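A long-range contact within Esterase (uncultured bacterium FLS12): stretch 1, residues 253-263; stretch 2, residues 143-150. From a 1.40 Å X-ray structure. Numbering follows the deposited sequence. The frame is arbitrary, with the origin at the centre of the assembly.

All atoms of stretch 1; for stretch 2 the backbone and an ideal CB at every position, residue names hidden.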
# COMPACT_ATOMS: atom_id res chain seq x y z
N GLN A 253 -26.82 0.81 0.39
CA GLN A 253 -27.37 -0.46 0.86
C GLN A 253 -26.52 -1.17 1.90
O GLN A 253 -27.06 -1.86 2.77
CB GLN A 253 -27.64 -1.39 -0.32
CG GLN A 253 -28.76 -0.92 -1.21
CD GLN A 253 -30.05 -0.74 -0.45
OE1 GLN A 253 -30.55 0.37 -0.31
NE2 GLN A 253 -30.59 -1.84 0.08
N ILE A 254 -25.19 -1.01 1.84
CA ILE A 254 -24.35 -1.72 2.81
C ILE A 254 -24.61 -1.21 4.24
O ILE A 254 -24.48 -1.97 5.21
CB ILE A 254 -22.85 -1.68 2.44
CG1 ILE A 254 -22.08 -2.78 3.19
CG2 ILE A 254 -22.24 -0.31 2.73
CD1 ILE A 254 -22.53 -4.20 2.86
N GLN A 255 -25.02 0.05 4.37
CA GLN A 255 -25.41 0.59 5.68
C GLN A 255 -26.64 -0.14 6.24
O GLN A 255 -26.71 -0.41 7.44
CB GLN A 255 -25.68 2.09 5.58
CG GLN A 255 -24.43 2.89 5.23
CD GLN A 255 -24.76 4.32 4.92
OE1 GLN A 255 -25.10 5.10 5.82
NE2 GLN A 255 -24.68 4.69 3.65
N ARG A 256 -27.59 -0.47 5.37
CA ARG A 256 -28.78 -1.20 5.79
C ARG A 256 -28.41 -2.63 6.16
O ARG A 256 -28.90 -3.17 7.15
CB ARG A 256 -29.83 -1.17 4.69
CG ARG A 256 -30.25 0.24 4.30
CD ARG A 256 -31.39 0.23 3.29
NE ARG A 256 -32.56 -0.45 3.83
CZ ARG A 256 -33.48 0.13 4.59
NH1 ARG A 256 -33.37 1.41 4.93
NH2 ARG A 256 -34.52 -0.58 5.04
N VAL A 257 -27.52 -3.24 5.39
CA VAL A 257 -27.06 -4.58 5.72
C VAL A 257 -26.36 -4.60 7.08
O VAL A 257 -26.59 -5.49 7.89
CB VAL A 257 -26.12 -5.14 4.64
CG1 VAL A 257 -25.42 -6.41 5.13
CG2 VAL A 257 -26.92 -5.43 3.36
N LEU A 258 -25.51 -3.60 7.33
CA LEU A 258 -24.81 -3.52 8.61
C LEU A 258 -25.78 -3.44 9.79
O LEU A 258 -25.59 -4.10 10.81
CB LEU A 258 -23.83 -2.35 8.62
CG LEU A 258 -22.58 -2.51 7.74
CD1 LEU A 258 -21.84 -1.20 7.67
CD2 LEU A 258 -21.66 -3.61 8.25
N ALA A 259 -26.84 -2.64 9.65
CA ALA A 259 -27.83 -2.49 10.72
C ALA A 259 -28.60 -3.78 10.96
O ALA A 259 -29.09 -4.03 12.07
CB ALA A 259 -28.79 -1.35 10.40
N TRP A 260 -28.72 -4.58 9.91
CA TRP A 260 -29.48 -5.81 9.91
C TRP A 260 -28.71 -7.00 10.49
O TRP A 260 -29.31 -7.99 10.91
CB TRP A 260 -29.93 -6.09 8.47
CG TRP A 260 -30.40 -7.49 8.14
CD1 TRP A 260 -31.68 -7.96 8.19
CD2 TRP A 260 -29.59 -8.56 7.66
NE1 TRP A 260 -31.72 -9.28 7.78
CE2 TRP A 260 -30.44 -9.67 7.44
CE3 TRP A 260 -28.23 -8.70 7.39
CZ2 TRP A 260 -29.97 -10.90 6.99
CZ3 TRP A 260 -27.76 -9.92 6.93
CH2 TRP A 260 -28.63 -11.00 6.74
N LEU A 261 -27.38 -6.91 10.51
CA LEU A 261 -26.57 -8.02 11.01
C LEU A 261 -26.96 -8.38 12.44
O LEU A 261 -27.17 -7.50 13.27
CB LEU A 261 -25.08 -7.67 10.97
CG LEU A 261 -24.40 -7.52 9.61
CD1 LEU A 261 -22.93 -7.17 9.80
CD2 LEU A 261 -24.55 -8.78 8.75
N PRO A 262 -27.05 -9.68 12.74
CA PRO A 262 -27.34 -10.11 14.11
C PRO A 262 -26.07 -10.06 14.97
O PRO A 262 -25.53 -11.09 15.39
CB PRO A 262 -27.83 -11.54 13.92
CG PRO A 262 -27.09 -12.03 12.70
CD PRO A 262 -26.98 -10.82 11.80
N LEU A 263 -25.60 -8.85 15.20
CA LEU A 263 -24.32 -8.64 15.87
C LEU A 263 -24.48 -8.55 17.38
O LEU A 263 -25.34 -7.81 17.87
CB LEU A 263 -23.66 -7.37 15.32
CG LEU A 263 -22.36 -6.89 15.95
CD1 LEU A 263 -21.29 -7.93 15.78
CD2 LEU A 263 -21.93 -5.58 15.32
N UNK A 143 -21.82 -19.41 9.38
CA UNK A 143 -22.24 -18.02 9.20
C UNK A 143 -23.55 -17.72 9.90
O UNK A 143 -24.55 -18.40 9.70
CB UNK A 143 -22.37 -17.70 7.71
N UNK A 144 -23.55 -16.68 10.71
CA UNK A 144 -24.77 -16.24 11.37
C UNK A 144 -25.67 -15.49 10.39
O UNK A 144 -26.88 -15.38 10.61
CB UNK A 144 -24.44 -15.36 12.57
N UNK A 145 -25.08 -14.97 9.32
CA UNK A 145 -25.81 -14.14 8.36
C UNK A 145 -25.06 -14.07 7.04
O UNK A 145 -23.83 -14.09 7.02
CB UNK A 145 -26.03 -12.73 8.92
N UNK A 146 -25.82 -14.01 5.95
CA UNK A 146 -25.28 -13.90 4.59
C UNK A 146 -26.17 -12.93 3.81
O UNK A 146 -27.40 -13.03 3.86
CB UNK A 146 -25.21 -15.26 3.90
N UNK A 147 -25.55 -12.01 3.09
CA UNK A 147 -26.28 -10.94 2.41
C UNK A 147 -25.80 -10.75 0.98
O UNK A 147 -24.58 -10.69 0.72
CB UNK A 147 -26.14 -9.63 3.18
N UNK A 148 -26.76 -10.65 0.06
CA UNK A 148 -26.45 -10.38 -1.34
C UNK A 148 -26.96 -9.02 -1.79
O UNK A 148 -28.14 -8.70 -1.59
CB UNK A 148 -27.04 -11.47 -2.23
N UNK A 149 -26.08 -8.23 -2.40
CA UNK A 149 -26.44 -6.92 -2.94
C UNK A 149 -26.32 -6.97 -4.45
O UNK A 149 -25.23 -7.19 -4.98
CB UNK A 149 -25.56 -5.81 -2.36
N UNK A 150 -27.45 -6.80 -5.15
CA UNK A 150 -27.46 -6.85 -6.61
C UNK A 150 -26.73 -8.09 -7.11
O UNK A 150 -25.84 -7.99 -7.97
CB UNK A 150 -26.82 -5.59 -7.20

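Helix 253-260 packs antiparallel on strand 145-149 (166° between their directions), with axes 10.0 Å apart at closest approach. No hydrogen bond joins the two stretches, so the fit rests on the shapes of side chains.

Position 143 has extended backbone angles (-127/128), and its ideal CB finds nothing of stretch 1 within 5.5 Å. The contact therefore sets no preference; the residue is Phe143, which does not touch stretch 1.

At position 144 CA-to-CB points toward stretch 1, and the ideal CB lies 4.3 Å from Pro262 CG. Phi/psi of -76/-22 would accommodate most residues, and a small or modest apolar group would suit the flank of the proline ring. The residue is Ala144; its CB meets Pro262 CG at 4.3 Å, and its carbonyl O lies 4.0 Å from the same CG.

Position 145 is the most tightly framed. Its ideal CB points toward stretch 1 and already sits 3.6 Å from Pro262 CD, 3.8 Å from Trp260 CH2 and 4.2 Å from Leu261 CD2. With three apolar groups so near the first side-chain atom, alanine or glycine is favoured. Ala145 fills the site, its methyl touching all three residues where the chain leaves the helix at Leu261.

At position 146 the strand alternation turns CB away, and stretch 1 leaves the choice open. Ala146 takes part through its backbone instead: its O is 3.7 Å from Trp260 CH2.

Position 147 faces stretch 1 again, opposite Val257, with CA atoms 7.2 Å apart. The ideal CB is 3.8 Å from Val257 CG1 and 4.1 Å from Trp260 CZ3, which favours a small apolar residue. Ala147 supplies one methyl that contacts both side chains; the indole meets it obliquely.

The CB of position 148 points away, so stretch 1 offers no guide to polarity or size. Ser148 makes no contact with it.

Position 149 also points toward the helix, but here there is space: the nearest atom to the ideal CB, Gln253 CB, is 5.3 Å away. The apolar surroundings of Gln253 CB, Ile254 and Val257 call for a longer aliphatic chain, with leucine, isoleucine or methionine all plausible. Leu149, with chi1 m and chi2 p, spans the gap. Its CD2 reaches Gln253 CB at 3.8 Å and Ile254 CD1 at 4.3 Å, while its CD1 lies 4.3 Å from Val257 CG2.

Position 150 has positive phi (49/52), a conformation readily adopted by glycine, asparagine or aspartate, and its CB has no neighbour in stretch 1. The residue is Ser150, whose OG is hydrogen-bonded elsewhere in the structure.

Stretch 2 143-150: FAAAASLS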
# COMPACT_ATOMS: atom_id res chain seq x y z
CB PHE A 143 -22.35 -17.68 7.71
CG PHE A 143 -21.06 -17.78 6.98
CD1 PHE A 143 -20.16 -16.72 7.01
CD2 PHE A 143 -20.71 -18.93 6.30
CE1 PHE A 143 -18.94 -16.80 6.35
CE2 PHE A 143 -19.49 -19.02 5.64
CZ PHE A 143 -18.60 -17.95 5.67
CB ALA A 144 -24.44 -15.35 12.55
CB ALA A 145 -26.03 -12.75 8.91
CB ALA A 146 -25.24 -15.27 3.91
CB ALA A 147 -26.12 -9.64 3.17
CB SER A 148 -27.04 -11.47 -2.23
OG SER A 148 -26.96 -11.12 -3.61
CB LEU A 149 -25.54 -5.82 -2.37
CG LEU A 149 -25.58 -5.57 -0.86
CD1 LEU A 149 -24.71 -6.59 -0.13
CD2 LEU A 149 -25.10 -4.16 -0.55
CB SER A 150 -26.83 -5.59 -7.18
OG SER A 150 -27.38 -4.44 -6.57
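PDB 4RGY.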